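Local coordinates for protein amidase (Bacillus anthracis, PDB 5EWQ) that probably hydrolyses the amide bonds of carboxylic amides, as a member of the amidase signature family of enzymes, at residues Ala231-Gln235 with Gln236-Gly240; Leu241-Leu245 with Gly246-Arg250. All blocks are in the same frame, centred on the assembly; numbering follows the deposited sequence.

Contact 1: residues Ala231-Gln235 with Gln236-Gly240; sequences APAAQ and QSVVG
V238 lays its CG2 methyl against the flank of A233 where the chain leaves the short helix. CG2 is seated between the backbone N and carbonyl carbon of its own residue (chi1 of V238 -70°), which brings it to 3.6 Å from A233 CA and 4.0 Å from A233 CB. The CB of A233 also lies beside the backbone of the following strand, 3.8 Å from G240 N, and reaches A468 of strand 466-473. V238 itself packs on A209, V212 and A213 of helix 206-213.

Beside this apolar pair the backbone closes the turn: V238 N donates to A233 O over 2.8 Å, nearly straight at 174° and in the carbonyl plane. Two residues earlier, Q236 N makes only a weak hydrogen bond to P232 O. The side chain of Q236 runs past the same carbonyl, its CG 3.4 Å from P232 O, and then extends to an amide gripped at both ends, OE1 by T210 and NE2 by the carbonyl of T201. S237, with positive phi, reverses the chain, and its OG bonds to Y473.

The 6→1 hydrogen bond from V238 N to A233 O, the positive phi before V238 and the A233–V238 apolar contact resemble a Schellman motif, although its inner bond is not made; here it turns helix 230-235 into strand 239-242 of the central sheet.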
loop_
_atom_site.group_PDB
_atom_site.type_symbol
_atom_site.label_atom_id
_atom_site.label_comp_id
_atom_site.label_asym_id
_atom_site.label_seq_id
_atom_site.Cartn_x
_atom_site.Cartn_y
_atom_site.Cartn_z
ATOM N N ALA A 231 3.103 -6.587 -3.812
ATOM C CA ALA A 231 3.963 -7.617 -3.236
ATOM C C ALA A 231 3.776 -7.770 -1.718
ATOM O O ALA A 231 3.629 -8.894 -1.235
ATOM C CB ALA A 231 5.428 -7.342 -3.569
ATOM N N PRO A 232 3.780 -6.657 -0.954
ATOM C CA PRO A 232 3.498 -6.872 0.472
ATOM C C PRO A 232 2.042 -7.257 0.719
ATOM O O PRO A 232 1.739 -7.891 1.729
ATOM C CB PRO A 232 3.820 -5.515 1.104
ATOM C CG PRO A 232 3.632 -4.537 0.006
ATOM C CD PRO A 232 4.089 -5.242 -1.236
ATOM N N ALA A 233 1.157 -6.876 -0.196
ATOM C CA ALA A 233 -0.248 -7.247 -0.098
ATOM C C ALA A 233 -0.417 -8.750 -0.281
ATOM O O ALA A 233 -1.238 -9.381 0.384
ATOM C CB ALA A 233 -1.077 -6.491 -1.124
ATOM N N ALA A 234 0.368 -9.318 -1.192
ATOM C CA ALA A 234 0.320 -10.748 -1.464
ATOM C C ALA A 234 1.050 -11.535 -0.383
ATOM O O ALA A 234 0.699 -12.677 -0.086
ATOM C CB ALA A 234 0.921 -11.045 -2.830
ATOM N N GLN A 235 2.064 -10.914 0.207
ATOM C CA GLN A 235 2.899 -11.579 1.200
ATOM C C GLN A 235 2.242 -11.587 2.580
ATOM O O GLN A 235 2.643 -12.341 3.466
ATOM C CB GLN A 235 4.272 -10.904 1.267
ATOM C CG GLN A 235 5.329 -11.683 2.034
ATOM C CD GLN A 235 5.670 -13.013 1.388
ATOM O OE1 GLN A 235 5.431 -13.223 0.198
ATOM N NE2 GLN A 235 6.231 -13.922 2.176
ATOM N N GLN A 236 1.226 -10.748 2.756
ATOM C CA GLN A 236 0.533 -10.658 4.035
ATOM C C GLN A 236 -0.969 -10.882 3.872
ATOM O O GLN A 236 -1.760 -10.508 4.738
ATOM C CB GLN A 236 0.803 -9.305 4.693
ATOM C CG GLN A 236 2.284 -9.015 4.895
ATOM C CD GLN A 236 2.531 -7.756 5.695
ATOM O OE1 GLN A 236 1.743 -7.399 6.568
ATOM N NE2 GLN A 236 3.632 -7.074 5.402
ATOM N N SER A 237 -1.342 -11.489 2.748
ATOM C CA SER A 237 -2.715 -11.919 2.486
ATOM C C SER A 237 -3.749 -10.799 2.611
ATOM O O SER A 237 -4.739 -10.941 3.327
ATOM C CB SER A 237 -3.089 -13.068 3.427
ATOM O OG SER A 237 -4.349 -13.619 3.090
ATOM N N VAL A 238 -3.514 -9.690 1.918
ATOM C CA VAL A 238 -4.482 -8.597 1.874
ATOM C C VAL A 238 -4.621 -8.063 0.452
ATOM O O VAL A 238 -3.838 -8.414 -0.431
ATOM C CB VAL A 238 -4.093 -7.435 2.816
ATOM C CG1 VAL A 238 -4.239 -7.848 4.272
ATOM C CG2 VAL A 238 -2.682 -6.958 2.526
ATOM N N VAL A 239 -5.620 -7.214 0.238
ATOM C CA VAL A 239 -5.878 -6.645 -1.081
ATOM C C VAL A 239 -5.096 -5.353 -1.286
ATOM O O VAL A 239 -5.085 -4.480 -0.420
ATOM C CB VAL A 239 -7.383 -6.372 -1.288
ATOM C CG1 VAL A 239 -7.632 -5.734 -2.647
ATOM C CG2 VAL A 239 -8.181 -7.658 -1.143
ATOM N N GLY A 240 -4.437 -5.240 -2.435
ATOM C CA GLY A 240 -3.679 -4.048 -2.771
ATOM C C GLY A 240 -3.847 -3.654 -4.225
ATOM O O GLY A 240 -3.778 -4.499 -5.118
#

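Contact 2: residues Leu241-Leu245 with Gly246-Arg250; sequences LRPSL and GRVSR
P243 and V248 make the apolar part of this turn, their side chains inclined to one another. The CG2 methyl of V248 meets the proline ring along its CB–CG side, 3.7 Å from P243 CG and 3.9 Å from P243 CB. With CG1 anti to the backbone N (chi1 of V248 178°), the other methyl, CG2, is the one turned to the ring. R247 adds its CB at 4.0 Å from P243 CB, while F277 of helix 270-280 packs on both P243 and R247 and M280 of the same helix touches V248.

The polar link across the turn is a single backbone hydrogen bond, from R247 N to S244 O at 2.8 Å. It is fairly straight at the hydrogen, 167°, but the donor stands above the carbonyl plane. This bond spans S244 to R247, so the chain reverses in a beta turn resembling type II, although the phi of G246, in its third position, is well above the usual value. The turn follows strand 239-242 of the mixed sheet at the core of the amidase fold and starts the loop leading to strand 263-267.

Charged and polar groups tie the turn to its surroundings. From CB, which is 3.3 Å from S244 O, the R247 side chain bends at chi2 (76°) and carries its guanidinium clear of the turn, where NH2 bonds to Y301 OH. E491, at the start of helix 491-503, accepts a hydrogen bond from S244 N, and its other carboxylate oxygen forms a long, weak ion pair with R247 NE.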
loop_
_atom_site.group_PDB
_atom_site.type_symbol
_atom_site.label_atom_id
_atom_site.label_comp_id
_atom_site.label_asym_id
_atom_site.label_seq_id
_atom_site.Cartn_x
_atom_site.Cartn_y
_atom_site.Cartn_z
ATOM N N LEU A 241 -4.068 -2.366 -4.468
ATOM C CA LEU A 241 -4.276 -1.872 -5.825
ATOM C C LEU A 241 -3.263 -0.806 -6.224
ATOM O O LEU A 241 -3.048 0.161 -5.497
ATOM C CB LEU A 241 -5.688 -1.301 -5.979
ATOM C CG LEU A 241 -5.950 -0.567 -7.299
ATOM C CD1 LEU A 241 -6.347 -1.537 -8.404
ATOM C CD2 LEU A 241 -6.995 0.526 -7.134
ATOM N N ARG A 242 -2.639 -0.993 -7.383
ATOM C CA ARG A 242 -1.853 0.066 -8.005
ATOM C C ARG A 242 -2.688 0.721 -9.095
ATOM O O ARG A 242 -3.033 0.076 -10.081
ATOM C CB ARG A 242 -0.549 -0.474 -8.593
ATOM C CG ARG A 242 0.198 0.550 -9.441
ATOM C CD ARG A 242 1.324 -0.083 -10.242
ATOM N NE ARG A 242 1.927 0.866 -11.174
ATOM C CZ ARG A 242 3.000 1.602 -10.902
ATOM N NH1 ARG A 242 3.599 1.495 -9.725
ATOM N NH2 ARG A 242 3.479 2.442 -11.808
ATOM N N PRO A 243 -3.025 2.004 -8.917
ATOM C CA PRO A 243 -3.855 2.704 -9.903
ATOM C C PRO A 243 -3.078 3.043 -11.171
ATOM O O PRO A 243 -1.857 2.891 -11.204
ATOM C CB PRO A 243 -4.274 3.974 -9.163
ATOM C CG PRO A 243 -3.155 4.227 -8.217
ATOM C CD PRO A 243 -2.660 2.873 -7.784
ATOM N N SER A 244 -3.786 3.491 -12.202
ATOM C CA SER A 244 -3.141 3.917 -13.437
ATOM C C SER A 244 -2.333 5.184 -13.191
ATOM O O SER A 244 -2.745 6.047 -12.417
ATOM C CB SER A 244 -4.178 4.154 -14.538
ATOM O OG SER A 244 -4.973 3.001 -14.747
ATOM N N LEU A 245 -1.178 5.287 -13.843
ATOM C CA LEU A 245 -0.328 6.464 -13.700
ATOM C C LEU A 245 -1.043 7.710 -14.210
ATOM O O LEU A 245 -1.032 8.003 -15.405
ATOM C CB LEU A 245 0.995 6.268 -14.440
ATOM C CG LEU A 245 1.972 5.279 -13.802
ATOM C CD1 LEU A 245 3.256 5.187 -14.609
ATOM C CD2 LEU A 245 2.267 5.673 -12.362
ATOM N N GLY A 246 -1.664 8.437 -13.286
ATOM C CA GLY A 246 -2.428 9.624 -13.621
ATOM C C GLY A 246 -3.764 9.637 -12.904
ATOM O O GLY A 246 -4.434 10.667 -12.831
ATOM N N ARG A 247 -4.147 8.483 -12.369
ATOM C CA ARG A 247 -5.418 8.338 -11.670
ATOM C C ARG A 247 -5.373 9.002 -10.296
ATOM O O ARG A 247 -6.323 9.668 -9.885
ATOM C CB ARG A 247 -5.777 6.859 -11.523
ATOM C CG ARG A 247 -7.268 6.572 -11.453
ATOM C CD ARG A 247 -7.908 6.671 -12.829
ATOM N NE ARG A 247 -9.259 6.116 -12.846
ATOM C CZ ARG A 247 -9.984 5.950 -13.947
ATOM N NH1 ARG A 247 -9.489 6.297 -15.128
ATOM N NH2 ARG A 247 -11.204 5.436 -13.870
ATOM N N VAL A 248 -4.259 8.814 -9.593
ATOM C CA VAL A 248 -4.100 9.334 -8.239
ATOM C C VAL A 248 -2.931 10.313 -8.149
ATOM O O VAL A 248 -1.840 10.035 -8.646
ATOM C CB VAL A 248 -3.886 8.187 -7.228
ATOM C CG1 VAL A 248 -3.663 8.736 -5.829
ATOM C CG2 VAL A 248 -5.075 7.239 -7.248
ATOM N N SER A 249 -3.168 11.459 -7.517
ATOM C CA SER A 249 -2.138 12.480 -7.359
ATOM C C SER A 249 -1.042 12.039 -6.393
ATOM O O SER A 249 -1.312 11.367 -5.396
ATOM C CB SER A 249 -2.759 13.793 -6.876
ATOM O OG SER A 249 -1.761 14.770 -6.639
ATOM N N ARG A 250 0.195 12.425 -6.694
ATOM C CA ARG A 250 1.337 12.080 -5.852
ATOM C C ARG A 250 1.775 13.265 -4.997
ATOM O O ARG A 250 2.753 13.177 -4.254
ATOM C CB ARG A 250 2.514 11.594 -6.703
ATOM C CG ARG A 250 2.331 10.220 -7.339
ATOM C CD ARG A 250 1.585 10.299 -8.662
ATOM N NE ARG A 250 2.163 11.299 -9.557
ATOM C CZ ARG A 250 3.230 11.093 -10.321
ATOM N NH1 ARG A 250 3.849 9.920 -10.300
ATOM N NH2 ARG A 250 3.683 12.064 -11.104
#

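In the fold
The two contacts follow each other directly along the chain, contact 1 closing at G240 and contact 2 opening at L241, yet their centres are about 18 Å apart. Strand 239-242 bridges them: contact 1 leads into it from helix 230-235, and contact 2 leads out into the loop before strand 263-267. In the mixed central sheet this strand lies between strands 263-267 and 466-473, antiparallel to both, so the two turns mark opposite ends of one interior strand. Helix 270-280 touches both contacts, V239 in the first and P243, R247 and V248 in the second. They thus form the entry to and exit from one interior strand of the amidase core.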